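PDB 6PFX: D-alanyl transferase DltD from Enterococcus faecium TX0133A04, which probably takes part in the D-alanylation of lipoteichoic acid, a step of cell wall biogenesis in Gram-positive bacteria. Local coordinates for residues A[13-19]-A[201-207]; A[34-40]-A[95-99]; A[57-62]-A[206-210]. All coordinates share one frame. Residue numbers count along the deposited sequence, not the author numbering.

Contact 1 (A[13-19]-A[201-207]); sequences RRASSSM and DRQQKID
Helix 9-18 supplies the first segment, and M19 after it turns to positive phi (54/27); R202 is N-cap of a helix running on through D207. The two axes approach to 10.5 Å with a crossing angle of 83°, nearly perpendicular, and the CA atoms pair S18 with D201 (5.6 Å) and S17 with R202 (6.0 Å). D201 forms an Asx turn, its OD1 accepting from Q203 N at 3.1 Å, and the same OD1 lies 3.8 Å from R14 CG. R202, extended from an m chi1, sends NH1 to S17 O (3.0 Å) and, more weakly, to S18 O (2.7 Å), while M19 SD lies over one face of its guanidinium. R202 N donates to a water at 2.6 Å, which donates in turn to R14 O (2.7 Å) and S17 OG (2.5 Å). Helix 9-18 rests on strands 39-43 and 68-71 of the parallel sheet of this SGNH-hydrolase-clan fold, and helix 203-210 packs against it. Q203 folds back (m, m) into the crossing, its CG 4.2 Å from R14 CA. One turn later I206 CD1 meets S17 CB at 3.8 Å. D207 OD1 makes a long salt bridge, 3.9 Å, to NH2 of R13, t at chi1 to chi3.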
ATOM      1  N   ARG A  13      19.940  -2.874  -2.587  1.00 21.40           N
ATOM      2  CA  ARG A  13      19.224  -3.439  -3.727  1.00 22.00           C
ATOM      3  C   ARG A  13      18.456  -4.686  -3.317  1.00 22.46           C
ATOM      4  O   ARG A  13      17.278  -4.847  -3.663  1.00 19.26           O
ATOM      5  CB  ARG A  13      20.226  -3.754  -4.838  1.00 22.76           C
ATOM      6  CG  ARG A  13      19.630  -4.318  -6.105  1.00 30.78           C
ATOM      7  CD  ARG A  13      20.664  -4.291  -7.231  1.00 37.64           C
ATOM      8  NE  ARG A  13      20.209  -5.008  -8.421  1.00 48.57           N
ATOM      9  CZ  ARG A  13      20.632  -6.217  -8.790  1.00 50.64           C
ATOM     10  NH1 ARG A  13      21.537  -6.871  -8.071  1.00 54.95           N
ATOM     11  NH2 ARG A  13      20.148  -6.773  -9.892  1.00 50.77           N
ATOM     12  N   ARG A  14      19.103  -5.582  -2.571  1.00 20.86           N
ATOM     13  CA  ARG A  14      18.399  -6.749  -2.056  1.00 16.78           C
ATOM     14  C   ARG A  14      17.213  -6.330  -1.193  1.00 20.30           C
ATOM     15  O   ARG A  14      16.107  -6.868  -1.331  1.00 17.46           O
ATOM     16  CB  ARG A  14      19.366  -7.631  -1.263  1.00 22.05           C
ATOM     17  CG  ARG A  14      20.375  -8.379  -2.124  1.00 36.01           C
ATOM     18  CD  ARG A  14      21.607  -8.783  -1.316  1.00 38.51           C
ATOM     19  NE  ARG A  14      21.262  -9.558  -0.128  1.00 39.29           N
ATOM     20  CZ  ARG A  14      21.995  -9.601   0.982  1.00 37.06           C
ATOM     21  NH1 ARG A  14      23.121  -8.903   1.074  1.00 39.93           N
ATOM     22  NH2 ARG A  14      21.594 -10.339   2.008  1.00 42.06           N
ATOM     23  N   ALA A  15      17.427  -5.357  -0.302  1.00 17.92           N
ATOM     24  CA  ALA A  15      16.360  -4.898   0.579  1.00 17.55           C
ATOM     25  C   ALA A  15      15.180  -4.338  -0.205  1.00 14.32           C
ATOM     26  O   ALA A  15      14.021  -4.497   0.210  1.00 15.56           O
ATOM     27  CB  ALA A  15      16.895  -3.822   1.528  1.00 17.86           C
ATOM     28  N   SER A  16      15.458  -3.663  -1.332  1.00 15.92           N
ATOM     29  CA  SER A  16      14.425  -2.954  -2.080  1.00 15.63           C
ATOM     30  C   SER A  16      13.342  -3.886  -2.606  1.00 18.47           C
ATOM     31  O   SER A  16      12.246  -3.418  -2.924  1.00 17.82           O
ATOM     32  CB  SER A  16      15.033  -2.160  -3.249  1.00 17.18           C
ATOM     33  OG  SER A  16      15.481  -2.999  -4.300  1.00 19.26           O
ATOM     34  N   SER A  17      13.616  -5.186  -2.695  1.00 16.91           N
ATOM     35  CA  SER A  17      12.636  -6.151  -3.168  1.00 15.08           C
ATOM     36  C   SER A  17      12.320  -7.227  -2.143  1.00 20.20           C
ATOM     37  O   SER A  17      11.541  -8.138  -2.447  1.00 23.12           O
ATOM     38  CB  SER A  17      13.124  -6.806  -4.467  1.00 20.42           C
ATOM     39  OG  SER A  17      14.329  -7.523  -4.254  1.00 27.02           O
ATOM     40  N   SER A  18      12.866  -7.130  -0.929  1.00 18.37           N
ATOM     41  CA  SER A  18      12.710  -8.202   0.044  1.00 22.94           C
ATOM     42  C   SER A  18      11.340  -8.206   0.712  1.00 19.50           C
ATOM     43  O   SER A  18      10.851  -9.274   1.099  1.00 21.31           O
ATOM     44  CB  SER A  18      13.759  -8.057   1.148  1.00 22.28           C
ATOM     45  OG  SER A  18      13.525  -6.878   1.908  1.00 22.10           O
ATOM     46  N   MET A  19      10.726  -7.033   0.885  1.00 20.81           N
ATOM     47  CA  MET A  19       9.519  -6.899   1.708  1.00 21.59           C
ATOM     48  C   MET A  19       9.748  -7.465   3.112  1.00 21.21           C
ATOM     49  O   MET A  19       8.817  -7.884   3.798  1.00 21.75           O
ATOM     50  CB  MET A  19       8.301  -7.505   0.999  1.00 20.61           C
ATOM     51  CG  MET A  19       7.939  -6.763  -0.298  1.00 19.88           C
ATOM     52  SD  MET A  19       6.811  -7.596  -1.426  1.00 25.81           S
ATOM     53  CE  MET A  19       5.434  -7.983  -0.346  1.00 27.63           C
ATOM     54  N   ASP A 201      15.758 -12.347  -0.460  1.00 40.63           N
ATOM     55  CA  ASP A 201      16.380 -11.973  -1.724  1.00 49.66           C
ATOM     56  C   ASP A 201      15.551 -12.415  -2.929  1.00 45.41           C
ATOM     57  O   ASP A 201      15.512 -13.599  -3.271  1.00 44.25           O
ATOM     58  CB  ASP A 201      17.784 -12.578  -1.825  1.00 44.74           C
ATOM     59  CG  ASP A 201      18.559 -12.061  -3.019  1.00 48.61           C
ATOM     60  OD1 ASP A 201      18.114 -11.068  -3.635  1.00 44.29           O
ATOM     61  OD2 ASP A 201      19.612 -12.652  -3.341  1.00 53.18           O
ATOM     62  N   ARG A 202      14.904 -11.451  -3.581  1.00 36.13           N
ATOM     63  CA  ARG A 202      14.134 -11.713  -4.787  1.00 32.12           C
ATOM     64  C   ARG A 202      14.843 -11.257  -6.056  1.00 35.89           C
ATOM     65  O   ARG A 202      14.252 -11.327  -7.137  1.00 30.13           O
ATOM     66  CB  ARG A 202      12.760 -11.048  -4.695  1.00 34.08           C
ATOM     67  CG  ARG A 202      11.901 -11.607  -3.593  1.00 31.44           C
ATOM     68  CD  ARG A 202      10.447 -11.251  -3.808  1.00 37.45           C
ATOM     69  NE  ARG A 202       9.590 -11.894  -2.819  1.00 44.43           N
ATOM     70  CZ  ARG A 202       9.411 -11.441  -1.583  1.00 38.46           C
ATOM     71  NH1 ARG A 202      10.036 -10.343  -1.186  1.00 36.24           N
ATOM     72  NH2 ARG A 202       8.611 -12.083  -0.744  1.00 34.77           N
ATOM     73  N   GLN A 203      16.096 -10.804  -5.958  1.00 32.65           N
ATOM     74  CA  GLN A 203      16.778 -10.277  -7.137  1.00 33.64           C
ATOM     75  C   GLN A 203      17.022 -11.356  -8.185  1.00 37.01           C
ATOM     76  O   GLN A 203      17.007 -11.064  -9.386  1.00 31.67           O
ATOM     77  CB  GLN A 203      18.101  -9.620  -6.744  1.00 37.21           C
ATOM     78  CG  GLN A 203      17.943  -8.387  -5.859  1.00 44.95           C
ATOM     79  CD  GLN A 203      17.133  -7.269  -6.514  1.00 46.09           C
ATOM     80  OE1 GLN A 203      16.283  -6.638  -5.870  1.00 34.75           O
ATOM     81  NE2 GLN A 203      17.404  -7.013  -7.793  1.00 41.54           N
ATOM     82  N   GLN A 204      17.264 -12.597  -7.764  1.00 34.40           N
ATOM     83  CA  GLN A 204      17.496 -13.648  -8.747  1.00 39.91           C
ATOM     84  C   GLN A 204      16.215 -13.961  -9.511  1.00 34.02           C
ATOM     85  O   GLN A 204      16.255 -14.237 -10.715  1.00 35.85           O
ATOM     86  CB  GLN A 204      18.059 -14.900  -8.078  1.00 47.47           C
ATOM     87  CG  GLN A 204      18.415 -16.008  -9.065  1.00 52.25           C
ATOM     88  CD  GLN A 204      19.446 -15.569 -10.097  1.00 62.86           C
ATOM     89  OE1 GLN A 204      20.391 -14.847  -9.778  1.00 64.07           O
ATOM     90  NE2 GLN A 204      19.256 -15.994 -11.344  1.00 58.78           N
ATOM     91  N   LYS A 205      15.065 -13.906  -8.834  1.00 33.53           N
ATOM     92  CA  LYS A 205      13.804 -14.115  -9.532  1.00 32.32           C
ATOM     93  C   LYS A 205      13.506 -12.961 -10.486  1.00 27.95           C
ATOM     94  O   LYS A 205      13.054 -13.182 -11.615  1.00 28.42           O
ATOM     95  CB  LYS A 205      12.664 -14.296  -8.533  1.00 31.16           C
ATOM     96  CG  LYS A 205      11.391 -14.744  -9.214  1.00 34.23           C
ATOM     97  CD  LYS A 205      10.273 -15.026  -8.247  1.00 42.70           C
ATOM     98  CE  LYS A 205       9.013 -15.426  -9.007  1.00 37.68           C
ATOM     99  NZ  LYS A 205       7.810 -15.461  -8.128  1.00 49.10           N
ATOM    100  N   ILE A 206      13.755 -11.727 -10.049  1.00 23.16           N
ATOM    101  CA  ILE A 206      13.601 -10.567 -10.925  1.00 21.63           C
ATOM    102  C   ILE A 206      14.470 -10.716 -12.170  1.00 28.35           C
ATOM    103  O   ILE A 206      14.018 -10.460 -13.292  1.00 27.77           O
ATOM    104  CB  ILE A 206      13.911  -9.275 -10.141  1.00 21.74           C
ATOM    105  CG1 ILE A 206      12.861  -9.090  -9.033  1.00 21.55           C
ATOM    106  CG2 ILE A 206      13.947  -8.061 -11.051  1.00 22.52           C
ATOM    107  CD1 ILE A 206      13.125  -7.945  -8.048  1.00 25.77           C
ATOM    108  N   ASP A 207      15.731 -11.130 -11.995  1.00 27.14           N
ATOM    109  CA  ASP A 207      16.607 -11.323 -13.149  1.00 27.28           C
ATOM    110  C   ASP A 207      16.082 -12.423 -14.065  1.00 30.34           C
ATOM    111  O   ASP A 207      16.081 -12.277 -15.294  1.00 33.80           O
ATOM    112  CB  ASP A 207      18.023 -11.681 -12.689  1.00 40.22           C
ATOM    113  CG  ASP A 207      18.691 -10.567 -11.901  1.00 48.06           C
ATOM    114  OD1 ASP A 207      18.063  -9.507 -11.703  1.00 49.26           O
ATOM    115  OD2 ASP A 207      19.851 -10.754 -11.476  1.00 56.72           O
TER
HETATM  116  O   HOH W   1      15.380  -9.089  -2.667  1.00 34.86           O

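Contact 2 (A[34-40]-A[95-99])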
ATOM      1  N   LEU A  34      15.443   5.536   0.467  1.00 13.92           N
ATOM      2  CA  LEU A  34      14.535   6.584   0.010  1.00 16.01           C
ATOM      3  C   LEU A  34      15.267   7.900  -0.224  1.00 16.94           C
ATOM      4  O   LEU A  34      14.850   8.692  -1.079  1.00 15.26           O
ATOM      5  CB  LEU A  34      13.390   6.755   1.011  1.00 18.58           C
ATOM      6  CG  LEU A  34      12.411   5.579   1.033  1.00 17.68           C
ATOM      7  CD1 LEU A  34      11.449   5.662   2.204  1.00 21.13           C
ATOM      8  CD2 LEU A  34      11.633   5.502  -0.279  1.00 22.49           C
ATOM      9  N   SER A  35      16.378   8.137   0.487  1.00 16.59           N
ATOM     10  CA  SER A  35      17.156   9.350   0.254  1.00 14.34           C
ATOM     11  C   SER A  35      17.831   9.369  -1.111  1.00 18.13           C
ATOM     12  O   SER A  35      18.229  10.447  -1.566  1.00 21.54           O
ATOM     13  CB  SER A  35      18.198   9.572   1.359  1.00 20.01           C
ATOM     14  OG  SER A  35      19.398   8.835   1.160  1.00 20.61           O
ATOM     15  N   GLU A  36      17.963   8.218  -1.771  1.00 16.03           N
ATOM     16  CA  GLU A  36      18.575   8.153  -3.089  1.00 16.24           C
ATOM     17  C   GLU A  36      17.533   8.412  -4.166  1.00 17.82           C
ATOM     18  O   GLU A  36      16.396   7.928  -4.085  1.00 15.20           O
ATOM     19  CB  GLU A  36      19.216   6.787  -3.335  1.00 17.73           C
ATOM     20  CG  GLU A  36      20.250   6.381  -2.307  1.00 20.20           C
ATOM     21  CD  GLU A  36      20.905   5.044  -2.622  1.00 30.46           C
ATOM     22  OE1 GLU A  36      20.785   4.556  -3.769  1.00 33.74           O
ATOM     23  OE2 GLU A  36      21.550   4.477  -1.717  1.00 40.39           O
ATOM     24  N   LYS A  37      17.941   9.169  -5.186  1.00 18.15           N
ATOM     25  CA  LYS A  37      17.036   9.544  -6.265  1.00 19.28           C
ATOM     26  C   LYS A  37      16.467   8.324  -6.965  1.00 19.33           C
ATOM     27  O   LYS A  37      15.314   8.344  -7.413  1.00 21.73           O
ATOM     28  CB  LYS A  37      17.799  10.386  -7.288  1.00 25.51           C
ATOM     29  CG  LYS A  37      16.974  10.950  -8.427  1.00 31.24           C
ATOM     30  CD  LYS A  37      17.899  11.618  -9.450  1.00 42.08           C
ATOM     31  CE  LYS A  37      17.137  12.270 -10.599  1.00 56.64           C
ATOM     32  NZ  LYS A  37      16.753  13.680 -10.302  1.00 57.19           N
ATOM     33  N   GLN A  38      17.248   7.242  -7.038  1.00 17.90           N
ATOM     34  CA  GLN A  38      16.868   6.119  -7.887  1.00 16.91           C
ATOM     35  C   GLN A  38      15.737   5.298  -7.285  1.00 16.44           C
ATOM     36  O   GLN A  38      15.008   4.632  -8.024  1.00 16.29           O
ATOM     37  CB  GLN A  38      18.066   5.212  -8.155  1.00 16.48           C
ATOM     38  CG  GLN A  38      18.597   4.513  -6.919  1.00 23.22           C
ATOM     39  CD  GLN A  38      19.695   3.511  -7.227  1.00 30.21           C
ATOM     40  OE1 GLN A  38      19.690   2.868  -8.277  1.00 35.20           O
ATOM     41  NE2 GLN A  38      20.636   3.365  -6.302  1.00 30.82           N
ATOM     42  N   TYR A  39      15.588   5.300  -5.961  1.00 14.33           N
ATOM     43  CA  TYR A  39      14.607   4.441  -5.305  1.00 12.98           C
ATOM     44  C   TYR A  39      13.271   5.155  -5.161  1.00 13.33           C
ATOM     45  O   TYR A  39      13.176   6.198  -4.501  1.00 14.51           O
ATOM     46  CB  TYR A  39      15.115   3.947  -3.950  1.00 13.95           C
ATOM     47  CG  TYR A  39      16.126   2.856  -4.113  1.00 14.74           C
ATOM     48  CD1 TYR A  39      15.747   1.603  -4.568  1.00 15.94           C
ATOM     49  CD2 TYR A  39      17.460   3.080  -3.835  1.00 15.93           C
ATOM     50  CE1 TYR A  39      16.669   0.608  -4.745  1.00 18.38           C
ATOM     51  CE2 TYR A  39      18.387   2.090  -4.000  1.00 19.20           C
ATOM     52  CZ  TYR A  39      17.992   0.855  -4.462  1.00 20.03           C
ATOM     53  OH  TYR A  39      18.917  -0.144  -4.637  1.00 21.83           O
ATOM     54  N   ILE A  40      12.241   4.577  -5.768  1.00 13.85           N
ATOM     55  CA  ILE A  40      10.885   5.114  -5.749  1.00 10.57           C
ATOM     56  C   ILE A  40      10.033   4.197  -4.869  1.00 11.46           C
ATOM     57  O   ILE A  40       9.926   2.998  -5.159  1.00 11.77           O
ATOM     58  CB  ILE A  40      10.300   5.223  -7.172  1.00 13.13           C
ATOM     59  CG1 ILE A  40      11.106   6.212  -8.032  1.00 16.99           C
ATOM     60  CG2 ILE A  40       8.796   5.562  -7.108  1.00 14.30           C
ATOM     61  CD1 ILE A  40      11.216   7.646  -7.471  1.00 14.75           C
ATOM     62  N   ASN A  95       9.406  15.441  -1.469  1.00 14.60           N
ATOM     63  CA  ASN A  95       9.377  15.716  -2.897  1.00 13.94           C
ATOM     64  C   ASN A  95       9.492  14.471  -3.770  1.00 14.75           C
ATOM     65  O   ASN A  95       9.556  14.601  -4.993  1.00 17.58           O
ATOM     66  CB  ASN A  95      10.476  16.706  -3.324  1.00 17.62           C
ATOM     67  CG  ASN A  95      10.301  18.072  -2.715  1.00 25.53           C
ATOM     68  OD1 ASN A  95      11.251  18.661  -2.202  1.00 30.41           O
ATOM     69  ND2 ASN A  95       9.092  18.599  -2.794  1.00 20.97           N
ATOM     70  N   LYS A  96       9.512  13.274  -3.203  1.00 14.85           N
ATOM     71  CA  LYS A  96       9.626  12.094  -4.043  1.00 12.25           C
ATOM     72  C   LYS A  96       8.322  11.772  -4.772  1.00 11.73           C
ATOM     73  O   LYS A  96       7.213  12.060  -4.308  1.00 12.40           O
ATOM     74  CB  LYS A  96      10.054  10.887  -3.206  1.00 18.51           C
ATOM     75  CG  LYS A  96      11.478  11.002  -2.660  1.00 24.00           C
ATOM     76  CD  LYS A  96      11.947   9.724  -1.985  1.00 26.38           C
ATOM     77  CE  LYS A  96      12.317   8.650  -2.998  1.00 17.41           C
ATOM     78  NZ  LYS A  96      13.659   8.761  -3.648  1.00 15.89           N
ATOM     79  N   LYS A  97       8.473  11.159  -5.936  1.00  9.56           N
ATOM     80  CA  LYS A  97       7.357  10.453  -6.546  1.00  9.28           C
ATOM     81  C   LYS A  97       7.080   9.150  -5.805  1.00 11.36           C
ATOM     82  O   LYS A  97       7.989   8.494  -5.285  1.00 11.31           O
ATOM     83  CB  LYS A  97       7.654  10.186  -8.020  1.00 11.32           C
ATOM     84  CG  LYS A  97       7.631  11.461  -8.867  1.00 12.36           C
ATOM     85  CD  LYS A  97       7.851  11.119 -10.321  1.00 14.99           C
ATOM     86  CE  LYS A  97       7.794  12.331 -11.206  1.00 15.68           C
ATOM     87  NZ  LYS A  97       8.918  13.240 -10.875  1.00 18.47           N
ATOM     88  N   VAL A  98       5.790   8.788  -5.770  1.00 10.33           N
ATOM     89  CA  VAL A  98       5.271   7.652  -5.015  1.00 11.20           C
ATOM     90  C   VAL A  98       4.261   6.898  -5.870  1.00  9.63           C
ATOM     91  O   VAL A  98       3.453   7.508  -6.577  1.00 10.13           O
ATOM     92  CB  VAL A  98       4.574   8.132  -3.723  1.00 12.69           C
ATOM     93  CG1 VAL A  98       4.011   6.957  -2.937  1.00 11.09           C
ATOM     94  CG2 VAL A  98       5.539   8.967  -2.873  1.00 10.87           C
ATOM     95  N   VAL A  99       4.290   5.572  -5.792  1.00 10.33           N
ATOM     96  CA  VAL A  99       3.245   4.720  -6.346  1.00 11.76           C
ATOM     97  C   VAL A  99       2.587   4.027  -5.169  1.00 11.77           C
ATOM     98  O   VAL A  99       3.276   3.472  -4.308  1.00 10.96           O
ATOM     99  CB  VAL A  99       3.820   3.690  -7.330  1.00  9.19           C
ATOM    100  CG1 VAL A  99       2.736   2.776  -7.920  1.00 11.33           C
ATOM    101  CG2 VAL A  99       4.507   4.377  -8.461  1.00 11.14           C
TER
HETATM  102  O   HOH W   2      15.458  11.293  -3.222  1.00 28.02           O
HETATM  103  O   HOH W   3      13.575  10.152  -6.098  1.00 20.85           O
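K96 dominates this contact. Its side chain bends at chi3 and chi4 (both p), bringing the ammonium group into a pocket of backbone carbonyls where helix 28-35 gives way to strand 39-43. K96 NZ donates to L34 O at 2.8 Å and to Y39 O at 2.7 Å, and E36 O lies 2.9 Å from it. Two waters add to the shell: one accepts from K96 NZ at 2.8 Å and donates to K37 O at 2.8 Å, the other accepts from K96 NZ at 3.1 Å. The end of helix 28-35 offers L34 O, the type I turn from E36 to Y39 brings Y39 O round to the same ammonium, and L34 CD2 packs 4.2 Å from K96 CE. Strand 39-43 lies between 68-71 and 97-101 in the five-stranded parallel sheet of this SGNH-hydrolase-clan fold, and the contact lies where 39-43 and 97-101 begin. I40 and V98 are the closest pair, 6.2 Å between CA atoms. At this level the I40 side chain spans to the next strand, I40 CG2 3.5 Å from the carbonyl K97 O and I40 CD1 4.4 Å from K97 CB. Backbone hydrogen bonds of I40 go to R68 and F70 on the other side. The K97 side chain runs along F364 and L365 of helix 351-365, and its amine ends in a salt bridge with E367; I40 also rests on L365.

Contact 3 (A[57-62]-A[206-210]); sequences SVLAEK and IDHES
V58, with chi1 t, lays its CG1 over the backbone of the facing helix, 3.6 Å from S210 CA and 3.9 Å from E209 C, while its CG2 meets I206 CG2 at 4.0 Å. Both segments are helical throughout; their axes come within 9.0 Å and cross at -68°. The CA atoms are closest at V58 and I206 (5.4 Å) and, four residues further along each helix, at K62 and S210 (5.5 Å). I206 (m, t) points into the interface and also places CD1 3.8 Å from S57 CB. Helix 56-62 is the connection of a beta-alpha-beta crossover between the parallel strands 39-43 and 68-71: S57 and A60 face P69 of the sheet, and helix 203-210 packs across the helix from outside. At one border E61, extended with chi1 and chi2 t, brings OE2 within 2.6 Å of D207 OD1, so close that an acid group probably holds a proton; R13 is a weak, long-range ionic partner of both carboxylates. Beyond V58, K62 CB stands 4.2 Å from S210 CB and K62 CD 3.6 Å from S210 O. S210, chi1 p, donates from OG to D207 O at 2.6 Å, and a water joins that OG (3.0 Å) to K62 NZ (3.3 Å).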
ATOM      1  N   SER A  57       9.324  -4.084 -10.799  1.00 13.40           N
ATOM      2  CA  SER A  57      10.766  -4.191 -10.636  1.00 12.19           C
ATOM      3  C   SER A  57      11.408  -4.882 -11.833  1.00 14.32           C
ATOM      4  O   SER A  57      12.542  -4.551 -12.201  1.00 17.15           O
ATOM      5  CB  SER A  57      11.090  -4.965  -9.360  1.00 16.92           C
ATOM      6  OG  SER A  57      10.554  -4.328  -8.207  1.00 18.64           O
ATOM      7  N   VAL A  58      10.700  -5.838 -12.449  1.00 13.42           N
ATOM      8  CA  VAL A  58      11.233  -6.545 -13.612  1.00 13.21           C
ATOM      9  C   VAL A  58      11.278  -5.622 -14.826  1.00 13.78           C
ATOM     10  O   VAL A  58      12.294  -5.535 -15.523  1.00 15.48           O
ATOM     11  CB  VAL A  58      10.429  -7.827 -13.904  1.00 13.64           C
ATOM     12  CG1 VAL A  58      11.059  -8.542 -15.121  1.00 14.89           C
ATOM     13  CG2 VAL A  58      10.369  -8.730 -12.693  1.00 16.71           C
ATOM     14  N   LEU A  59      10.193  -4.894 -15.087  1.00 14.27           N
ATOM     15  CA  LEU A  59      10.203  -3.978 -16.222  1.00 13.70           C
ATOM     16  C   LEU A  59      11.270  -2.900 -16.062  1.00 15.33           C
ATOM     17  O   LEU A  59      11.975  -2.566 -17.020  1.00 16.16           O
ATOM     18  CB  LEU A  59       8.824  -3.350 -16.394  1.00 14.37           C
ATOM     19  CG  LEU A  59       7.711  -4.326 -16.767  1.00 13.71           C
ATOM     20  CD1 LEU A  59       6.382  -3.602 -16.742  1.00 12.37           C
ATOM     21  CD2 LEU A  59       7.957  -4.959 -18.134  1.00 16.26           C
ATOM     22  N   ALA A  60      11.398  -2.330 -14.864  1.00 14.93           N
ATOM     23  CA  ALA A  60      12.380  -1.271 -14.672  1.00 15.54           C
ATOM     24  C   ALA A  60      13.792  -1.774 -14.945  1.00 16.03           C
ATOM     25  O   ALA A  60      14.607  -1.065 -15.548  1.00 16.58           O
ATOM     26  CB  ALA A  60      12.281  -0.716 -13.252  1.00 16.26           C
ATOM     27  N   GLU A  61      14.098  -2.995 -14.505  1.00 16.12           N
ATOM     28  CA  GLU A  61      15.431  -3.553 -14.700  1.00 19.18           C
ATOM     29  C   GLU A  61      15.676  -3.912 -16.162  1.00 19.46           C
ATOM     30  O   GLU A  61      16.707  -3.538 -16.732  1.00 19.39           O
ATOM     31  CB  GLU A  61      15.602  -4.776 -13.801  1.00 20.09           C
ATOM     32  CG  GLU A  61      16.859  -5.590 -14.069  1.00 28.56           C
ATOM     33  CD  GLU A  61      17.068  -6.695 -13.046  1.00 37.09           C
ATOM     34  OE1 GLU A  61      17.117  -6.387 -11.834  1.00 38.90           O
ATOM     35  OE2 GLU A  61      17.170  -7.872 -13.453  1.00 43.31           O
ATOM     36  N   LYS A  62      14.730  -4.613 -16.793  1.00 16.69           N
ATOM     37  CA  LYS A  62      14.931  -5.065 -18.168  1.00 15.84           C
ATOM     38  C   LYS A  62      15.146  -3.893 -19.116  1.00 17.41           C
ATOM     39  O   LYS A  62      15.989  -3.952 -20.020  1.00 20.21           O
ATOM     40  CB  LYS A  62      13.702  -5.859 -18.619  1.00 16.06           C
ATOM     41  CG  LYS A  62      13.748  -6.350 -20.066  1.00 17.28           C
ATOM     42  CD  LYS A  62      14.990  -7.178 -20.341  1.00 21.39           C
ATOM     43  CE  LYS A  62      14.920  -7.803 -21.733  1.00 22.75           C
ATOM     44  NZ  LYS A  62      16.118  -8.664 -22.007  1.00 29.98           N
ATOM     45  N   ILE A 206      13.755 -11.727 -10.049  1.00 23.16           N
ATOM     46  CA  ILE A 206      13.601 -10.567 -10.925  1.00 21.63           C
ATOM     47  C   ILE A 206      14.470 -10.716 -12.170  1.00 28.35           C
ATOM     48  O   ILE A 206      14.018 -10.460 -13.292  1.00 27.77           O
ATOM     49  CB  ILE A 206      13.911  -9.275 -10.141  1.00 21.74           C
ATOM     50  CG1 ILE A 206      12.861  -9.090  -9.033  1.00 21.55           C
ATOM     51  CG2 ILE A 206      13.947  -8.061 -11.051  1.00 22.52           C
ATOM     52  CD1 ILE A 206      13.125  -7.945  -8.048  1.00 25.77           C
ATOM     53  N   ASP A 207      15.731 -11.130 -11.995  1.00 27.14           N
ATOM     54  CA  ASP A 207      16.607 -11.323 -13.149  1.00 27.28           C
ATOM     55  C   ASP A 207      16.082 -12.423 -14.065  1.00 30.34           C
ATOM     56  O   ASP A 207      16.081 -12.277 -15.294  1.00 33.80           O
ATOM     57  CB  ASP A 207      18.023 -11.681 -12.689  1.00 40.22           C
ATOM     58  CG  ASP A 207      18.691 -10.567 -11.901  1.00 48.06           C
ATOM     59  OD1 ASP A 207      18.063  -9.507 -11.703  1.00 49.26           O
ATOM     60  OD2 ASP A 207      19.851 -10.754 -11.476  1.00 56.72           O
ATOM     61  N   HIS A 208      15.655 -13.547 -13.486  1.00 29.41           N
ATOM     62  CA  HIS A 208      15.113 -14.642 -14.283  1.00 34.35           C
ATOM     63  C   HIS A 208      13.926 -14.179 -15.120  1.00 33.34           C
ATOM     64  O   HIS A 208      13.895 -14.380 -16.340  1.00 30.37           O
ATOM     65  CB  HIS A 208      14.706 -15.792 -13.361  1.00 32.86           C
ATOM     66  CG  HIS A 208      14.119 -16.965 -14.082  1.00 41.78           C
ATOM     67  ND1 HIS A 208      12.942 -17.566 -13.694  1.00 46.94           N
ATOM     68  CD2 HIS A 208      14.544 -17.640 -15.176  1.00 44.66           C
ATOM     69  CE1 HIS A 208      12.670 -18.567 -14.514  1.00 48.19           C
ATOM     70  NE2 HIS A 208      13.626 -18.632 -15.423  1.00 51.35           N
ATOM     71  N   GLU A 209      12.932 -13.559 -14.481  1.00 26.87           N
ATOM     72  CA  GLU A 209      11.752 -13.120 -15.217  1.00 26.23           C
ATOM     73  C   GLU A 209      12.109 -12.103 -16.293  1.00 26.31           C
ATOM     74  O   GLU A 209      11.459 -12.057 -17.342  1.00 26.19           O
ATOM     75  CB  GLU A 209      10.708 -12.561 -14.245  1.00 23.28           C
ATOM     76  CG  GLU A 209      10.245 -13.550 -13.169  1.00 24.32           C
ATOM     77  CD  GLU A 209       9.464 -14.732 -13.720  1.00 33.86           C
ATOM     78  OE1 GLU A 209       9.015 -14.673 -14.881  1.00 33.28           O
ATOM     79  OE2 GLU A 209       9.297 -15.728 -12.983  1.00 39.91           O
ATOM     80  N   SER A 210      13.153 -11.298 -16.076  1.00 21.25           N
ATOM     81  CA  SER A 210      13.500 -10.292 -17.074  1.00 23.22           C
ATOM     82  C   SER A 210      13.920 -10.935 -18.394  1.00 24.99           C
ATOM     83  O   SER A 210      13.662 -10.374 -19.463  1.00 23.01           O
ATOM     84  CB  SER A 210      14.611  -9.378 -16.557  1.00 27.98           C
ATOM     85  OG  SER A 210      15.856 -10.043 -16.603  1.00 33.55           O
TER
HETATM   86  O   HOH W   4      17.340  -9.867 -19.229  1.00 34.98           O

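Contacts 1 and 3 share I206 and D207 and hold the two ends of helix 203-210, one against helix 9-18, the other against helix 56-62; their centres are about 10 Å apart. They meet in an acidic pair beside an arginine, where R13 NH2 lies 3.6 Å from E61 OE1. Contact 2 belongs to the sheet itself, its centre about 17 Å from that of contact 1 and 19 Å from that of contact 3. It nevertheless touches contact 1, with Y39 OH 3.4 Å from R13 CA. All three are partly buried. Contact 1 relies on an arginine and contact 2 on a lysine binding main-chain carbonyls, whereas contact 3 joins V58-I206 packing to a polar border, with no clear direct hydrogen bond across it.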